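Local coordinates for protein putative acetamidase/formamidase (Yersinia enterocolitica subsp. palearctica serotype O:3, PDB 5UBU) that probably hydrolyses carbon-nitrogen bonds, other than peptide bonds, in linear amides, at residues 38-43 and 172-177; 56-61 and 86-91; 103-108 and 202-207; 216-221 and 241-246. One frame throughout, in Å; residues are numbered along the deposited sequence.

Contact 1 of 4, residues 38-43 and 172-177; sequences YTIGPY and TLSVSP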
loop_
_atom_site.group_PDB
_atom_site.type_symbol
_atom_site.label_atom_id
_atom_site.label_comp_id
_atom_site.label_asym_id
_atom_site.label_seq_id
_atom_site.Cartn_x
_atom_site.Cartn_y
_atom_site.Cartn_z
ATOM N N TYR B 38 -26.493 -11.177 3.540
ATOM C CA TYR B 38 -25.035 -11.091 3.618
ATOM C C TYR B 38 -24.419 -10.516 2.332
ATOM O O TYR B 38 -23.192 -10.513 2.173
ATOM C CB TYR B 38 -24.436 -12.454 3.992
ATOM C CG TYR B 38 -24.736 -12.819 5.426
ATOM C CD1 TYR B 38 -23.880 -12.412 6.452
ATOM C CD2 TYR B 38 -25.879 -13.543 5.769
ATOM C CE1 TYR B 38 -24.143 -12.728 7.776
ATOM C CE2 TYR B 38 -26.144 -13.866 7.092
ATOM C CZ TYR B 38 -25.270 -13.450 8.093
ATOM O OH TYR B 38 -25.514 -13.751 9.410
ATOM N N THR B 39 -25.277 -10.048 1.421
ATOM C CA THR B 39 -24.841 -9.398 0.184
ATOM C C THR B 39 -25.813 -8.238 -0.065
ATOM O O THR B 39 -27.014 -8.359 0.170
ATOM C CB THR B 39 -24.722 -10.364 -1.022
ATOM O OG1 THR B 39 -24.049 -9.700 -2.099
ATOM C CG2 THR B 39 -26.083 -10.871 -1.486
ATOM N N ILE B 40 -25.270 -7.112 -0.515
ATOM C CA ILE B 40 -26.027 -5.880 -0.758
ATOM C C ILE B 40 -26.081 -5.563 -2.249
ATOM O O ILE B 40 -25.076 -5.191 -2.848
ATOM C CB ILE B 40 -25.375 -4.739 0.038
ATOM C CG1 ILE B 40 -25.504 -5.062 1.534
ATOM C CG2 ILE B 40 -26.010 -3.396 -0.305
ATOM C CD1 ILE B 40 -24.611 -4.242 2.440
ATOM N N GLY B 41 -27.270 -5.711 -2.830
ATOM C CA GLY B 41 -27.471 -5.475 -4.257
ATOM C C GLY B 41 -28.942 -5.341 -4.641
ATOM O O GLY B 41 -29.813 -5.219 -3.779
ATOM N N PRO B 42 -29.221 -5.366 -5.949
ATOM C CA PRO B 42 -30.573 -5.219 -6.479
ATOM C C PRO B 42 -31.381 -6.512 -6.654
ATOM O O PRO B 42 -32.483 -6.457 -7.186
ATOM C CB PRO B 42 -30.300 -4.606 -7.863
ATOM C CG PRO B 42 -29.027 -5.254 -8.292
ATOM C CD PRO B 42 -28.215 -5.407 -7.034
ATOM N N TYR B 43 -30.872 -7.646 -6.184
ATOM C CA TYR B 43 -31.560 -8.929 -6.378
ATOM C C TYR B 43 -32.392 -9.415 -5.179
ATOM O O TYR B 43 -33.176 -10.345 -5.320
ATOM C CB TYR B 43 -30.514 -9.968 -6.776
ATOM C CG TYR B 43 -29.615 -9.469 -7.883
ATOM C CD1 TYR B 43 -30.057 -9.441 -9.199
ATOM C CD2 TYR B 43 -28.333 -9.007 -7.614
ATOM C CE1 TYR B 43 -29.240 -8.986 -10.226
ATOM C CE2 TYR B 43 -27.507 -8.538 -8.631
ATOM C CZ TYR B 43 -27.963 -8.533 -9.935
ATOM O OH TYR B 43 -27.161 -8.082 -10.958
ATOM N N THR B 172 -22.606 -0.919 9.328
ATOM C CA THR B 172 -22.989 -1.128 7.928
ATOM C C THR B 172 -24.256 -0.370 7.544
ATOM O O THR B 172 -25.347 -0.729 7.961
ATOM C CB THR B 172 -23.230 -2.622 7.595
ATOM O OG1 THR B 172 -24.301 -3.134 8.400
ATOM C CG2 THR B 172 -21.973 -3.454 7.828
ATOM N N LEU B 173 -24.092 0.681 6.753
ATOM C CA LEU B 173 -25.201 1.490 6.263
ATOM C C LEU B 173 -24.943 1.626 4.766
ATOM O O LEU B 173 -23.898 2.122 4.359
ATOM C CB LEU B 173 -25.242 2.857 6.946
ATOM C CG LEU B 173 -26.433 3.748 6.571
ATOM C CD1 LEU B 173 -27.754 3.071 6.943
ATOM C CD2 LEU B 173 -26.333 5.121 7.225
ATOM N N SER B 174 -25.882 1.186 3.937
ATOM C CA SER B 174 -25.651 1.239 2.496
ATOM C C SER B 174 -26.883 1.225 1.617
ATOM O O SER B 174 -27.999 1.023 2.078
ATOM C CB SER B 174 -24.787 0.032 2.112
ATOM O OG SER B 174 -25.414 -1.175 2.487
ATOM N N VAL B 175 -26.638 1.470 0.334
ATOM C CA VAL B 175 -27.666 1.416 -0.697
ATOM C C VAL B 175 -27.141 0.460 -1.768
ATOM O O VAL B 175 -25.938 0.221 -1.853
ATOM C CB VAL B 175 -28.028 2.795 -1.271
ATOM C CG1 VAL B 175 -28.775 3.609 -0.235
ATOM C CG2 VAL B 175 -26.797 3.539 -1.760
ATOM N N SER B 176 -28.036 -0.098 -2.569
ATOM C CA SER B 176 -27.634 -1.047 -3.602
ATOM C C SER B 176 -26.842 -0.457 -4.758
ATOM O O SER B 176 -27.077 0.675 -5.148
ATOM C CB SER B 176 -28.864 -1.718 -4.208
ATOM O OG SER B 176 -28.502 -2.560 -5.292
ATOM N N PRO B 177 -25.852 -1.220 -5.267
ATOM C CA PRO B 177 -25.162 -0.811 -6.475
ATOM C C PRO B 177 -26.145 -0.969 -7.637
ATOM O O PRO B 177 -27.217 -1.543 -7.456
ATOM C CB PRO B 177 -24.034 -1.835 -6.602
ATOM C CG PRO B 177 -23.733 -2.228 -5.215
ATOM C CD PRO B 177 -25.039 -2.172 -4.480
#

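Contact 2 of 4, residues 56-61 and 86-91; sequences VIVDTR and PQNGPI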
loop_
_atom_site.group_PDB
_atom_site.type_symbol
_atom_site.label_atom_id
_atom_site.label_comp_id
_atom_site.label_asym_id
_atom_site.label_seq_id
_atom_site.Cartn_x
_atom_site.Cartn_y
_atom_site.Cartn_z
ATOM N N VAL B 56 -38.209 4.738 10.503
ATOM C CA VAL B 56 -38.148 3.281 10.547
ATOM C C VAL B 56 -37.452 2.863 11.839
ATOM O O VAL B 56 -36.377 3.361 12.152
ATOM C CB VAL B 56 -37.387 2.680 9.347
ATOM C CG1 VAL B 56 -37.402 1.154 9.407
ATOM C CG2 VAL B 56 -38.006 3.146 8.043
ATOM N N ILE B 57 -38.086 1.968 12.588
ATOM C CA ILE B 57 -37.546 1.441 13.830
ATOM C C ILE B 57 -37.043 0.048 13.471
ATOM O O ILE B 57 -37.839 -0.880 13.299
ATOM C CB ILE B 57 -38.622 1.364 14.933
ATOM C CG1 ILE B 57 -39.238 2.752 15.174
ATOM C CG2 ILE B 57 -38.020 0.784 16.216
ATOM C CD1 ILE B 57 -40.361 2.770 16.200
ATOM N N VAL B 58 -35.728 -0.095 13.362
ATOM C CA VAL B 58 -35.113 -1.362 12.971
ATOM C C VAL B 58 -34.609 -2.209 14.143
ATOM O O VAL B 58 -33.858 -1.722 14.975
ATOM C CB VAL B 58 -33.895 -1.115 12.052
ATOM C CG1 VAL B 58 -33.367 -2.440 11.516
ATOM C CG2 VAL B 58 -34.271 -0.209 10.892
ATOM N N ASP B 59 -35.023 -3.478 14.180
ATOM C CA ASP B 59 -34.574 -4.440 15.184
ATOM C C ASP B 59 -33.389 -5.188 14.560
ATOM O O ASP B 59 -33.553 -6.259 13.980
ATOM C CB ASP B 59 -35.688 -5.428 15.556
ATOM C CG ASP B 59 -36.845 -4.772 16.321
ATOM O OD1 ASP B 59 -36.688 -3.632 16.813
ATOM O OD2 ASP B 59 -37.910 -5.420 16.457
ATOM N N THR B 60 -32.196 -4.612 14.673
ATOM C CA THR B 60 -30.993 -5.211 14.084
ATOM C C THR B 60 -30.452 -6.405 14.864
ATOM O O THR B 60 -30.711 -6.553 16.049
ATOM C CB THR B 60 -29.829 -4.194 13.986
ATOM O OG1 THR B 60 -29.376 -3.836 15.296
ATOM C CG2 THR B 60 -30.244 -2.949 13.229
ATOM N N ARG B 61 -29.700 -7.246 14.166
ATOM C CA ARG B 61 -29.038 -8.401 14.748
ATOM C C ARG B 61 -27.543 -8.093 14.807
ATOM O O ARG B 61 -27.042 -7.290 14.021
ATOM C CB ARG B 61 -29.300 -9.663 13.925
ATOM C CG ARG B 61 -30.702 -10.194 14.093
ATOM C CD ARG B 61 -30.899 -11.497 13.321
ATOM N NE ARG B 61 -32.216 -12.080 13.602
ATOM C CZ ARG B 61 -32.709 -13.177 13.025
ATOM N NH1 ARG B 61 -33.918 -13.610 13.355
ATOM N NH2 ARG B 61 -32.010 -13.838 12.107
ATOM N N PRO B 86 -25.250 -9.520 9.348
ATOM C CA PRO B 86 -26.540 -9.787 8.715
ATOM C C PRO B 86 -27.261 -8.452 8.517
ATOM O O PRO B 86 -27.353 -7.663 9.461
ATOM C CB PRO B 86 -27.263 -10.651 9.749
ATOM C CG PRO B 86 -26.586 -10.345 11.036
ATOM C CD PRO B 86 -25.152 -10.187 10.652
ATOM N N GLN B 87 -27.766 -8.215 7.309
ATOM C CA GLN B 87 -28.406 -6.937 6.975
ATOM C C GLN B 87 -29.917 -6.875 6.969
ATOM O O GLN B 87 -30.574 -7.801 6.512
ATOM C CB GLN B 87 -27.959 -6.508 5.560
ATOM C CG GLN B 87 -26.466 -6.274 5.422
ATOM C CD GLN B 87 -25.994 -5.099 6.250
ATOM O OE1 GLN B 87 -26.493 -3.971 6.106
ATOM N NE2 GLN B 87 -25.000 -5.346 7.096
ATOM N N ASN B 88 -30.446 -5.772 7.500
ATOM C CA ASN B 88 -31.876 -5.475 7.425
ATOM C C ASN B 88 -32.028 -4.780 6.077
ATOM O O ASN B 88 -31.103 -4.096 5.622
ATOM C CB ASN B 88 -32.338 -4.554 8.552
ATOM C CG ASN B 88 -32.662 -5.301 9.814
ATOM O OD1 ASN B 88 -31.904 -5.287 10.770
ATOM N ND2 ASN B 88 -33.789 -6.002 9.805
ATOM N N GLY B 89 -33.175 -4.955 5.437
ATOM C CA GLY B 89 -33.416 -4.343 4.130
ATOM C C GLY B 89 -33.599 -5.419 3.073
ATOM O O GLY B 89 -33.579 -6.611 3.391
ATOM N N PRO B 90 -33.742 -5.020 1.809
ATOM C CA PRO B 90 -33.717 -3.631 1.379
ATOM C C PRO B 90 -35.005 -2.849 1.620
ATOM O O PRO B 90 -36.102 -3.388 1.466
ATOM C CB PRO B 90 -33.477 -3.739 -0.129
ATOM C CG PRO B 90 -34.029 -5.052 -0.514
ATOM C CD PRO B 90 -33.915 -5.949 0.683
ATOM N N ILE B 91 -34.845 -1.584 2.002
ATOM C CA ILE B 91 -35.950 -0.666 2.223
ATOM C C ILE B 91 -36.064 0.163 0.946
ATOM O O ILE B 91 -35.055 0.645 0.441
ATOM C CB ILE B 91 -35.682 0.250 3.429
ATOM C CG1 ILE B 91 -35.498 -0.601 4.691
ATOM C CG2 ILE B 91 -36.820 1.253 3.613
ATOM C CD1 ILE B 91 -35.204 0.178 5.955
HETATM O O HOH W 1 -35.391 -6.862 11.922
HETATM O O HOH W 2 -29.028 -6.594 11.431
HETATM O O HOH W 3 -25.722 -7.148 11.497
#

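Contact 3 of 4, residues 103-108 and 202-207; sequences AVYIES and GSITYL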
loop_
_atom_site.group_PDB
_atom_site.type_symbol
_atom_site.label_atom_id
_atom_site.label_comp_id
_atom_site.label_asym_id
_atom_site.label_seq_id
_atom_site.Cartn_x
_atom_site.Cartn_y
_atom_site.Cartn_z
ATOM N N ALA B 103 -30.884 10.249 2.361
ATOM C CA ALA B 103 -30.380 10.872 3.577
ATOM C C ALA B 103 -30.882 10.017 4.728
ATOM O O ALA B 103 -32.085 9.814 4.862
ATOM C CB ALA B 103 -30.888 12.300 3.704
ATOM N N VAL B 104 -29.967 9.509 5.549
ATOM C CA VAL B 104 -30.349 8.666 6.678
ATOM C C VAL B 104 -29.947 9.335 7.981
ATOM O O VAL B 104 -28.764 9.400 8.318
ATOM C CB VAL B 104 -29.688 7.272 6.598
ATOM C CG1 VAL B 104 -30.131 6.404 7.772
ATOM C CG2 VAL B 104 -30.026 6.598 5.277
ATOM N N TYR B 105 -30.935 9.847 8.704
ATOM C CA TYR B 105 -30.693 10.486 9.990
ATOM C C TYR B 105 -30.964 9.486 11.100
ATOM O O TYR B 105 -32.066 8.988 11.219
ATOM C CB TYR B 105 -31.552 11.749 10.163
ATOM C CG TYR B 105 -31.508 12.305 11.563
ATOM C CD1 TYR B 105 -30.315 12.759 12.107
ATOM C CD2 TYR B 105 -32.662 12.405 12.338
ATOM C CE1 TYR B 105 -30.252 13.256 13.403
ATOM C CE2 TYR B 105 -32.612 12.917 13.635
ATOM C CZ TYR B 105 -31.401 13.336 14.158
ATOM O OH TYR B 105 -31.323 13.837 15.431
ATOM N N ILE B 106 -29.948 9.183 11.901
ATOM C CA ILE B 106 -30.103 8.241 13.006
ATOM C C ILE B 106 -30.572 9.034 14.230
ATOM O O ILE B 106 -29.882 9.948 14.682
ATOM C CB ILE B 106 -28.790 7.496 13.301
ATOM C CG1 ILE B 106 -28.289 6.781 12.030
ATOM C CG2 ILE B 106 -28.998 6.500 14.436
ATOM C CD1 ILE B 106 -26.924 6.135 12.170
ATOM N N GLU B 107 -31.752 8.700 14.747
ATOM C CA GLU B 107 -32.291 9.407 15.904
ATOM C C GLU B 107 -31.778 8.842 17.202
ATOM O O GLU B 107 -31.365 9.591 18.094
ATOM C CB GLU B 107 -33.819 9.320 15.957
ATOM C CG GLU B 107 -34.567 9.980 14.816
ATOM C CD GLU B 107 -36.064 9.934 15.017
ATOM O OE1 GLU B 107 -36.812 10.318 14.087
ATOM O OE2 GLU B 107 -36.501 9.494 16.103
ATOM N N SER B 108 -31.837 7.514 17.305
ATOM C CA SER B 108 -31.443 6.814 18.510
ATOM C C SER B 108 -31.082 5.354 18.269
ATOM O O SER B 108 -31.471 4.754 17.262
ATOM C CB SER B 108 -32.596 6.875 19.508
ATOM O OG SER B 108 -33.772 6.321 18.945
ATOM N N GLY B 202 -27.603 11.467 15.967
ATOM C CA GLY B 202 -27.229 12.852 15.699
ATOM C C GLY B 202 -26.456 13.050 14.408
ATOM O O GLY B 202 -25.945 14.142 14.167
ATOM N N SER B 203 -26.375 12.007 13.572
ATOM C CA SER B 203 -25.667 12.097 12.299
ATOM C C SER B 203 -26.629 11.829 11.148
ATOM O O SER B 203 -27.603 11.101 11.304
ATOM C CB SER B 203 -24.529 11.077 12.229
ATOM O OG SER B 203 -25.012 9.738 12.087
ATOM N N ILE B 204 -26.326 12.420 9.996
ATOM C CA ILE B 204 -27.106 12.247 8.778
ATOM C C ILE B 204 -26.122 11.733 7.751
ATOM O O ILE B 204 -25.151 12.412 7.458
ATOM C CB ILE B 204 -27.703 13.574 8.258
ATOM C CG1 ILE B 204 -28.529 14.270 9.344
ATOM C CG2 ILE B 204 -28.565 13.315 7.024
ATOM C CD1 ILE B 204 -29.039 15.652 8.949
ATOM N N THR B 205 -26.357 10.541 7.217
ATOM C CA THR B 205 -25.466 9.969 6.206
ATOM C C THR B 205 -26.138 10.092 4.831
ATOM O O THR B 205 -27.321 9.767 4.679
ATOM C CB THR B 205 -25.128 8.493 6.508
ATOM O OG1 THR B 205 -24.507 8.394 7.791
ATOM C CG2 THR B 205 -24.178 7.928 5.469
ATOM N N TYR B 206 -25.372 10.571 3.847
ATOM C CA TYR B 206 -25.852 10.748 2.473
ATOM C C TYR B 206 -25.260 9.655 1.592
ATOM O O TYR B 206 -24.050 9.540 1.494
ATOM C CB TYR B 206 -25.471 12.133 1.961
ATOM C CG TYR B 206 -26.033 13.243 2.826
ATOM C CD1 TYR B 206 -27.391 13.535 2.812
ATOM C CD2 TYR B 206 -25.212 14.007 3.645
ATOM C CE1 TYR B 206 -27.922 14.546 3.602
ATOM C CE2 TYR B 206 -25.733 15.024 4.435
ATOM C CZ TYR B 206 -27.093 15.289 4.408
ATOM O OH TYR B 206 -27.632 16.291 5.178
ATOM N N LEU B 207 -26.123 8.858 0.967
ATOM C CA LEU B 207 -25.707 7.733 0.120
ATOM C C LEU B 207 -26.194 7.902 -1.325
ATOM O O LEU B 207 -27.370 8.178 -1.546
ATOM C CB LEU B 207 -26.284 6.439 0.692
ATOM C CG LEU B 207 -25.816 6.073 2.111
ATOM C CD1 LEU B 207 -26.645 4.938 2.704
ATOM C CD2 LEU B 207 -24.337 5.706 2.109
HETATM O O HOH W 4 -26.286 8.403 9.683
#

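Contact 4 of 4, residues 216-221 and 241-246; sequences LFIGDA and TTIKVD. With NA (sodium ion), chain G; NA (sodium ion), chain H.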
loop_
_atom_site.group_PDB
_atom_site.type_symbol
_atom_site.label_atom_id
_atom_site.label_comp_id
_atom_site.label_asym_id
_atom_site.label_seq_id
_atom_site.Cartn_x
_atom_site.Cartn_y
_atom_site.Cartn_z
ATOM N N LEU B 216 -32.117 0.616 0.603
ATOM C CA LEU B 216 -31.345 0.904 1.808
ATOM C C LEU B 216 -31.179 -0.334 2.684
ATOM O O LEU B 216 -32.148 -1.034 2.969
ATOM C CB LEU B 216 -32.030 2.004 2.628
ATOM C CG LEU B 216 -31.392 2.420 3.966
ATOM C CD1 LEU B 216 -29.988 2.971 3.768
ATOM C CD2 LEU B 216 -32.293 3.446 4.648
ATOM N N PHE B 217 -29.941 -0.580 3.103
ATOM C CA PHE B 217 -29.602 -1.694 3.981
ATOM C C PHE B 217 -28.951 -1.136 5.239
ATOM O O PHE B 217 -28.196 -0.158 5.178
ATOM C CB PHE B 217 -28.619 -2.650 3.310
ATOM C CG PHE B 217 -29.174 -3.383 2.130
ATOM C CD1 PHE B 217 -29.136 -2.822 0.868
ATOM C CD2 PHE B 217 -29.697 -4.666 2.284
ATOM C CE1 PHE B 217 -29.626 -3.518 -0.230
ATOM C CE2 PHE B 217 -30.191 -5.368 1.200
ATOM C CZ PHE B 217 -30.146 -4.802 -0.067
ATOM N N ILE B 218 -29.230 -1.759 6.375
ATOM C CA ILE B 218 -28.660 -1.309 7.653
ATOM C C ILE B 218 -28.343 -2.516 8.535
ATOM O O ILE B 218 -28.930 -3.587 8.376
ATOM C CB ILE B 218 -29.612 -0.302 8.357
ATOM C CG1 ILE B 218 -28.950 0.336 9.575
ATOM C CG2 ILE B 218 -30.940 -0.968 8.737
ATOM C CD1 ILE B 218 -29.786 1.424 10.215
ATOM N N GLY B 219 -27.384 -2.354 9.438
ATOM C CA GLY B 219 -27.008 -3.438 10.355
ATOM C C GLY B 219 -25.703 -3.208 11.067
ATOM O O GLY B 219 -25.141 -2.124 10.995
ATOM N N ASP B 220 -25.240 -4.238 11.773
ATOM C CA ASP B 220 -23.963 -4.203 12.494
ATOM C C ASP B 220 -23.844 -3.000 13.444
ATOM O O ASP B 220 -23.013 -2.114 13.260
ATOM C CB ASP B 220 -22.810 -4.246 11.472
ATOM C CG ASP B 220 -21.423 -4.331 12.118
ATOM O OD1 ASP B 220 -21.248 -4.895 13.225
ATOM O OD2 ASP B 220 -20.492 -3.847 11.461
ATOM N N ALA B 221 -24.694 -2.977 14.459
ATOM C CA ALA B 221 -24.658 -1.911 15.443
ATOM C C ALA B 221 -23.469 -2.134 16.385
ATOM O O ALA B 221 -23.150 -3.280 16.728
ATOM C CB ALA B 221 -25.956 -1.884 16.231
ATOM N N THR B 241 -32.590 0.442 16.407
ATOM C CA THR B 241 -32.101 1.648 15.739
ATOM C C THR B 241 -33.253 2.343 15.049
ATOM O O THR B 241 -33.912 1.747 14.201
ATOM C CB THR B 241 -31.018 1.303 14.697
ATOM O OG1 THR B 241 -29.902 0.693 15.359
ATOM C CG2 THR B 241 -30.553 2.541 13.961
ATOM N N THR B 242 -33.489 3.600 15.423
ATOM C CA THR B 242 -34.547 4.404 14.832
ATOM C C THR B 242 -33.923 5.419 13.888
ATOM O O THR B 242 -33.062 6.199 14.293
ATOM C CB THR B 242 -35.391 5.118 15.907
ATOM O OG1 THR B 242 -36.017 4.144 16.742
ATOM C CG2 THR B 242 -36.492 5.969 15.268
ATOM N N ILE B 243 -34.367 5.404 12.634
ATOM C CA ILE B 243 -33.854 6.309 11.605
ATOM C C ILE B 243 -34.963 7.080 10.898
ATOM O O ILE B 243 -36.131 6.675 10.928
ATOM C CB ILE B 243 -33.054 5.534 10.528
ATOM C CG1 ILE B 243 -33.935 4.496 9.816
ATOM C CG2 ILE B 243 -31.855 4.845 11.153
ATOM C CD1 ILE B 243 -33.223 3.718 8.733
ATOM N N LYS B 244 -34.584 8.202 10.286
ATOM C CA LYS B 244 -35.505 9.023 9.500
ATOM C C LYS B 244 -34.819 9.041 8.131
ATOM O O LYS B 244 -33.670 9.464 8.010
ATOM C CB LYS B 244 -35.648 10.448 10.066
ATOM C CG LYS B 244 -36.991 11.131 9.832
ATOM C CD LYS B 244 -36.942 12.643 9.625
ATOM C CE LYS B 244 -38.306 13.309 9.805
ATOM N NZ LYS B 244 -38.379 14.634 9.132
ATOM N N VAL B 245 -35.509 8.552 7.113
ATOM C CA VAL B 245 -34.955 8.465 5.767
ATOM C C VAL B 245 -35.650 9.465 4.859
ATOM O O VAL B 245 -36.880 9.494 4.807
ATOM C CB VAL B 245 -35.153 7.041 5.209
ATOM C CG1 VAL B 245 -34.547 6.908 3.811
ATOM C CG2 VAL B 245 -34.553 6.015 6.167
ATOM N N ASP B 246 -34.876 10.286 4.149
ATOM C CA ASP B 246 -35.458 11.272 3.249
ATOM C C ASP B 246 -34.723 11.141 1.907
ATOM O O ASP B 246 -33.779 10.346 1.783
ATOM C CB ASP B 246 -35.397 12.677 3.859
ATOM C CG ASP B 246 -36.496 13.632 3.302
ATOM O OD1 ASP B 246 -36.922 13.489 2.131
ATOM O OD2 ASP B 246 -36.931 14.547 4.056
HETATM NA NA NA G . -19.039 -5.008 13.674
HETATM NA NA NA H . -18.376 -3.849 10.782
HETATM O O HOH W 5 -15.878 -5.342 10.861
#

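Contact 1 of 4, residues 38-43 and 172-177
Van der Waals contact carries most of the meeting between I40 and S174. S174 directs its side chain at the other segment, and chi1 of 58° sets OG between its own backbone N and carbonyl carbon. There OG lies against two branches of I40: CD1 at 3.2 Å and CG2 at 3.6 Å. Beyond S174 the chain continues through S176 and P177. The P177 ring brings CD to 3.4 Å from the carbonyl O of I40, while I40 CG2 and P177 CD are only loosely apolar neighbours at 4.5 Å.

Polar contact is sparse, and the two segments share no hydrogen bond. S176 OG lies beside G41 and P42, but its modelled place is doubtful. The backbones come nearest at G41 and S176, with CA atoms 4.5 Å apart.

The loop around strand 39-40 thus packs against S174 of strand 169-175 and the residues that follow it. I40 also packs on F217 of the neighbouring strand 214-222 and pairs through its backbone with I182, while L173 and V175 turn to strands 203-208 and 101-111. Y43 stacks on Y43 of the second subunit, which places this loop at a subunit interface.

Contact 2 of 4, residues 56-61 and 86-91
Two facing beta-sheets meet where V58 of strand 55-59 slides past N88 of strand 87-93, the two side chains running in opposite directions. The short segments 56-59 and 87-91 have axes 8.7 Å apart and run 144° from parallel, a spacing too wide for direct backbone pairing, so side chains and water fill the interval. The amide of N88 carries the centre. With chi1 at -85°, its CG is anti to the carbonyl carbon, and the amide lies beside V58 CG1, which is 3.3 Å from N88 OD1. The same oxygen sits 3.4 Å from T60 CA, where the T60 and N88 side chains cross at about a right angle.

The two sheets pack face to face here, as in a beta-sandwich: strand 55-59 pairs with strand 239-248 in the nine-stranded sheet, whereas strand 87-93 belongs to a second, mixed sheet. At one end the layers touch through V56 CG1 and I91 CD1, 4.2 Å apart. At the other, R61 CB packs on P86 CG at 4.0 Å, and the extended arginine carries its guanidinium away to salt bridges with E30 and E65.

Water supplies the polar links. Water 1 donates to D59 O at 2.8 Å and accepts from N88 ND2 at 2.8 Å; the amide nitrogen also bonds Q33 OE1. Water 2 accepts from R61 N at 2.9 Å and lies within donating range of both P86 O and N88 OD1. Water 3 similarly stands between R61 O and P86 O.

Contact 3 of 4, residues 103-108 and 202-207
Segments 103-108 and 203-207 are adjacent antiparallel strands, their axes 4.4 Å apart at 158°, and residues A103, V104 and Y105 pair with Y206, T205 and I204. V104 and T205 form a hydrogen-bonded pair: V104 N bonds T205 O at 2.8 Å and T205 N bonds V104 O at 2.9 Å, both with N-H...O angles above 160°. Further on, I106 N bonds S203 O at 3.1 Å, and G202 N bonds I106 O at 3.0 Å.

On the face carrying A103, Y105, I204 and Y206, the methyl of A103 meets Y206 CE1 at 3.7 Å. Y105 and I204 cross obliquely; chi1 of 170° puts Y105 CG anti to the backbone N, and ring atom CD1 packs on I204 CG1 at 3.6 Å. These strands are neighbours in the middle of the nine-stranded sheet, between strands 239-248 and 257-260. M12 of helix 11-15 packs over this face against A103, Y105 and I204, and the Y206 hydroxyl bonds E259.

The other face, with V104 and T205, turns to L173 of strand 169-175. Water 4 lies by it, donating to V104 O at 3.0 Å and to S203 OG, with T205 OG1 also bonded to it; S203 OG is hydrogen-bonded to G200 O as well. E107 and S108 both face T242, a classic beta bulge in the strand's other pairing.

Contact 4 of 4, residues 216-221 and 241-246
L216 and V245 reach toward each other tip to tip, L216 CD2 stopping 3.7 Å from V245 CG2. The L216 chain is directed there by chi1 of 178°, which sets CG anti to the backbone N. The same CD2 also meets I243 CD1 end-on at 4.2 Å, so one leucine methyl meets two residues. I243 answers with two branches. Its CG1 lies between the backbone N and carbonyl carbon (chi1 61°), and CD1 beyond it meets the L216 tip, while CG2 points at I218 CD1, 4.1 Å away. That I218 methyl is shared in turn: T241 CG2 lies 4.0 Å off, the two side chains meeting at a slant, and the T241 hydroxyl is bonded to S239 instead.

These contacts join two sheets packed face to face, as in a beta-sandwich. Strand 214-222 belongs to the second, mixed sheet and strand 239-248 to the nine-stranded one; the axes of the short segments stay 9.9 Å apart at 149°, and the contact between them is made by side chains alone. L216 and I218 face the opposing strand, while F217 between them turns to Q87 and P90 on its own sheet.

Two residues beyond I218, the strand delivers D220 to a pair of sodium ions. OD1 binds the chain G sodium at 2.3 Å and OD2 the chain H sodium at 2.2 Å; OD2 also binds the first, at a longer 2.9 Å, so the carboxylate grips that ion with both oxygens and bridges to the other. H222 and E236 join D220 at the first sodium, N193 and D195 at the second.

Contacts 2 and 4 join the same two sheets at neighbouring places, their centres about 7 Å apart. Each layer is continuous between them: V58 N lies 2.7 Å from T241 O, and N88 N lies 2.8 Å from I218 O, both probable hydrogen bonds. Contact 3, its centre about 8 Å from that of contact 4, extends the larger sheet, with Y105 O 2.8 Å from K244 N. Contact 1 adds strand 169-175 beside 214-222, where S174 O is 2.7 Å from F217 N. Of the four, contact 4 supplies a ligand to the sodium ions; the side chains of P86, I40 and I106 lie about 9, 10 and 13 Å from a sodium.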